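Long-range contact in flavoprotein (Thermotoga maritima, PDB 5V8S), which probably serves as an oxidoreductase that transfers electrons, with a di-iron centre bound in a metallo-beta-lactamase-like domain and a flavodoxin-like domain expected to bind FMN: residues V29-D34 / G49-A54. The protein carries 1 engineered substitution. Residues are numbered along the deposited sequence; the frame is centred on the assembly and turned at random.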
ATOM      1  N   VAL A  29     -25.832  -5.388  26.873  1.00 20.85           N
ATOM      2  CA  VAL A  29     -24.843  -4.966  25.883  1.00 20.73           C
ATOM      3  C   VAL A  29     -25.248  -3.608  25.342  1.00 22.23           C
ATOM      4  O   VAL A  29     -26.438  -3.333  25.124  1.00 23.22           O
ATOM      5  CB  VAL A  29     -24.670  -5.988  24.734  1.00 21.75           C
ATOM      6  CG1 VAL A  29     -25.986  -6.174  23.971  1.00 23.41           C
ATOM      7  CG2 VAL A  29     -23.520  -5.580  23.801  1.00 21.83           C
ATOM      8  N   LEU A  30     -24.243  -2.766  25.116  1.00 21.05           N
ATOM      9  CA  LEU A  30     -24.369  -1.511  24.380  1.00 21.52           C
ATOM     10  C   LEU A  30     -23.428  -1.640  23.191  1.00 20.39           C
ATOM     11  O   LEU A  30     -22.204  -1.612  23.364  1.00 20.97           O
ATOM     12  CB  LEU A  30     -23.949  -0.328  25.248  1.00 23.39           C
ATOM     13  CG  LEU A  30     -24.823  -0.109  26.481  1.00 27.25           C
ATOM     14  CD1 LEU A  30     -24.039   0.580  27.548  1.00 30.26           C
ATOM     15  CD2 LEU A  30     -26.038   0.710  26.121  1.00 30.22           C
ATOM     16  N   ARG A  31     -23.993  -1.792  21.996  1.00 19.19           N
ATOM     17  CA  ARG A  31     -23.220  -2.058  20.786  1.00 18.47           C
ATOM     18  C   ARG A  31     -23.493  -0.955  19.775  1.00 20.37           C
ATOM     19  O   ARG A  31     -24.656  -0.634  19.500  1.00 22.06           O
ATOM     20  CB  ARG A  31     -23.599  -3.429  20.182  1.00 19.83           C
ATOM     21  CG  ARG A  31     -23.094  -3.663  18.757  1.00 20.40           C
ATOM     22  CD  ARG A  31     -23.388  -5.062  18.225  1.00 21.14           C
ATOM     23  NE  ARG A  31     -23.537  -5.019  16.768  1.00 21.66           N
ATOM     24  CZ  ARG A  31     -23.946  -6.039  16.022  1.00 22.50           C
ATOM     25  NH1 ARG A  31     -24.205  -7.215  16.579  1.00 23.13           N
ATOM     26  NH2 ARG A  31     -24.104  -5.882  14.711  1.00 23.38           N
ATOM     27  N   ILE A  32     -22.429  -0.374  19.228  1.00 19.77           N
ATOM     28  CA  ILE A  32     -22.555   0.574  18.123  1.00 20.33           C
ATOM     29  C   ILE A  32     -21.888  -0.022  16.888  1.00 19.57           C
ATOM     30  O   ILE A  32     -20.817  -0.635  16.980  1.00 20.18           O
ATOM     31  CB  ILE A  32     -22.020   1.976  18.478  1.00 20.41           C
ATOM     32  CG1 ILE A  32     -22.405   2.962  17.376  1.00 22.94           C
ATOM     33  CG2 ILE A  32     -20.511   1.965  18.720  1.00 20.94           C
ATOM     34  CD1 ILE A  32     -22.176   4.409  17.729  1.00 25.72           C
ATOM     35  N   ASP A  33     -22.558   0.094  15.754  1.00 20.06           N
ATOM     36  CA  ASP A  33     -22.084  -0.465  14.486  1.00 21.04           C
ATOM     37  C   ASP A  33     -21.382   0.642  13.698  1.00 22.15           C
ATOM     38  O   ASP A  33     -22.039   1.532  13.150  1.00 23.31           O
ATOM     39  CB  ASP A  33     -23.264  -1.066  13.721  1.00 21.81           C
ATOM     40  CG  ASP A  33     -23.766  -2.347  14.351  1.00 24.38           C
ATOM     41  OD1 ASP A  33     -23.165  -2.769  15.352  1.00 25.37           O
ATOM     42  OD2 ASP A  33     -24.741  -2.930  13.840  1.00 26.34           O
ATOM     43  N   ASP A  34     -20.049   0.576  13.629  1.00 21.08           N
ATOM     44  CA  ASP A  34     -19.255   1.625  12.978  1.00 20.76           C
ATOM     45  C   ASP A  34     -19.236   1.344  11.480  1.00 23.43           C
ATOM     46  O   ASP A  34     -18.439   0.541  10.990  1.00 23.25           O
ATOM     47  CB  ASP A  34     -17.843   1.676  13.554  1.00 21.44           C
ATOM     48  CG  ASP A  34     -17.071   2.893  13.095  1.00 20.90           C
ATOM     49  OD1 ASP A  34     -17.582   3.596  12.207  1.00 21.92           O
ATOM     50  OD2 ASP A  34     -15.969   3.130  13.615  1.00 20.26           O
ATOM     51  N   GLY A  49     -17.122  -3.059   8.041  1.00 20.17           N
ATOM     52  CA  GLY A  49     -17.285  -2.391   9.316  1.00 19.97           C
ATOM     53  C   GLY A  49     -16.882  -3.243  10.506  1.00 18.93           C
ATOM     54  O   GLY A  49     -16.439  -4.394  10.404  1.00 18.84           O
ATOM     55  N   ILE A  50     -17.072  -2.644  11.678  1.00 17.62           N
ATOM     56  CA  ILE A  50     -16.758  -3.269  12.954  1.00 17.33           C
ATOM     57  C   ILE A  50     -17.668  -2.651  13.997  1.00 17.93           C
ATOM     58  O   ILE A  50     -18.027  -1.473  13.909  1.00 19.42           O
ATOM     59  CB  ILE A  50     -15.265  -3.086  13.309  1.00 17.11           C
ATOM     60  CG1 ILE A  50     -14.873  -3.980  14.493  1.00 17.35           C
ATOM     61  CG2 ILE A  50     -14.942  -1.602  13.562  1.00 17.44           C
ATOM     62  CD1 ILE A  50     -13.397  -3.866  14.907  1.00 16.91           C
ATOM     63  N   SER A  51     -18.065  -3.458  14.983  1.00 17.33           N
ATOM     64  CA  SER A  51     -18.843  -2.933  16.096  1.00 18.00           C
ATOM     65  C   SER A  51     -17.935  -2.685  17.293  1.00 17.79           C
ATOM     66  O   SER A  51     -16.862  -3.274  17.420  1.00 17.85           O
ATOM     67  CB  SER A  51     -19.988  -3.876  16.486  1.00 19.01           C
ATOM     68  OG  SER A  51     -19.540  -4.995  17.244  1.00 19.50           O
ATOM     69  N   TYR A  52     -18.391  -1.803  18.181  1.00 17.67           N
ATOM     70  CA  TYR A  52     -17.789  -1.615  19.506  1.00 17.40           C
ATOM     71  C   TYR A  52     -18.841  -2.017  20.527  1.00 18.72           C
ATOM     72  O   TYR A  52     -19.963  -1.485  20.513  1.00 19.29           O
ATOM     73  CB  TYR A  52     -17.286  -0.176  19.757  1.00 18.38           C
ATOM     74  CG  TYR A  52     -16.494   0.339  18.587  1.00 17.50           C
ATOM     75  CD1 TYR A  52     -15.339  -0.307  18.179  1.00 17.61           C
ATOM     76  CD2 TYR A  52     -16.946   1.405  17.856  1.00 17.96           C
ATOM     77  CE1 TYR A  52     -14.628   0.105  17.053  1.00 17.95           C
ATOM     78  CE2 TYR A  52     -16.236   1.850  16.720  1.00 18.64           C
ATOM     79  CZ  TYR A  52     -15.079   1.179  16.326  1.00 18.63           C
ATOM     80  OH  TYR A  52     -14.361   1.561  15.188  1.00 18.52           O
ATOM     81  N   ASN A  53     -18.482  -2.951  21.406  1.00 17.40           N
ATOM     82  CA  ASN A  53     -19.428  -3.540  22.348  1.00 17.47           C
ATOM     83  C   ASN A  53     -18.969  -3.243  23.767  1.00 17.87           C
ATOM     84  O   ASN A  53     -17.848  -3.598  24.135  1.00 19.72           O
ATOM     85  CB  ASN A  53     -19.489  -5.069  22.226  1.00 18.65           C
ATOM     86  CG  ASN A  53     -19.780  -5.561  20.806  1.00 19.91           C
ATOM     87  OD1 ASN A  53     -20.337  -4.843  19.965  1.00 20.23           O
ATOM     88  ND2 ASN A  53     -19.407  -6.811  20.545  1.00 19.28           N
ATOM     89  N   ALA A  54     -19.827  -2.606  24.555  1.00 19.08           N
ATOM     90  CA  ALA A  54     -19.601  -2.411  25.979  1.00 19.47           C
ATOM     91  C   ALA A  54     -20.728  -3.095  26.736  1.00 19.18           C
ATOM     92  O   ALA A  54     -21.755  -3.430  26.154  1.00 20.65           O
ATOM     93  CB  ALA A  54     -19.577  -0.917  26.307  1.00 19.88           C
TER
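R31 and N53 face each other as a non-hydrogen-bonded antiparallel pair, and their side chains run side by side in the same direction. The arginine CB lies 3.6 Å from N53 OD1, and CG, anti to the backbone N (chi1 167°), packs within 3.2 Å of that oxygen. CD still touches it; NE passes S51 CB at 3.7 Å and donates to the syn lone pair of D33 OD1 at 2.7 Å, the oxygen lying in the guanidinium plane. NH2 completes this side-on salt bridge with a more bent bond to D33 OD2 and also reaches P188 O, while NH1 bonds to I190 O. N53 OD1 accepts from S51 OG.

The backbones form neighbouring strands of the seven-stranded mixed sheet in the metallo-beta-lactamase-like domain, 166° between directions. Five bonds join L30, I32 and D34 to A54, Y52 and I50; both L30–A54 bonds are nearly straight (178°).

On the L30, I32 and D34 face, I32 CG2 meets the edge of the Y52 ring at CD2 (3.7 Å). Y52 OH donates to the anti lone pair of D34 OD2 at 2.7 Å; D34 OD1 is hydrogen-bonded to Y73 OH and to the backbone N of R36 and I37. S51 O accepts from ND1 of H240, a residue of the di-iron pocket.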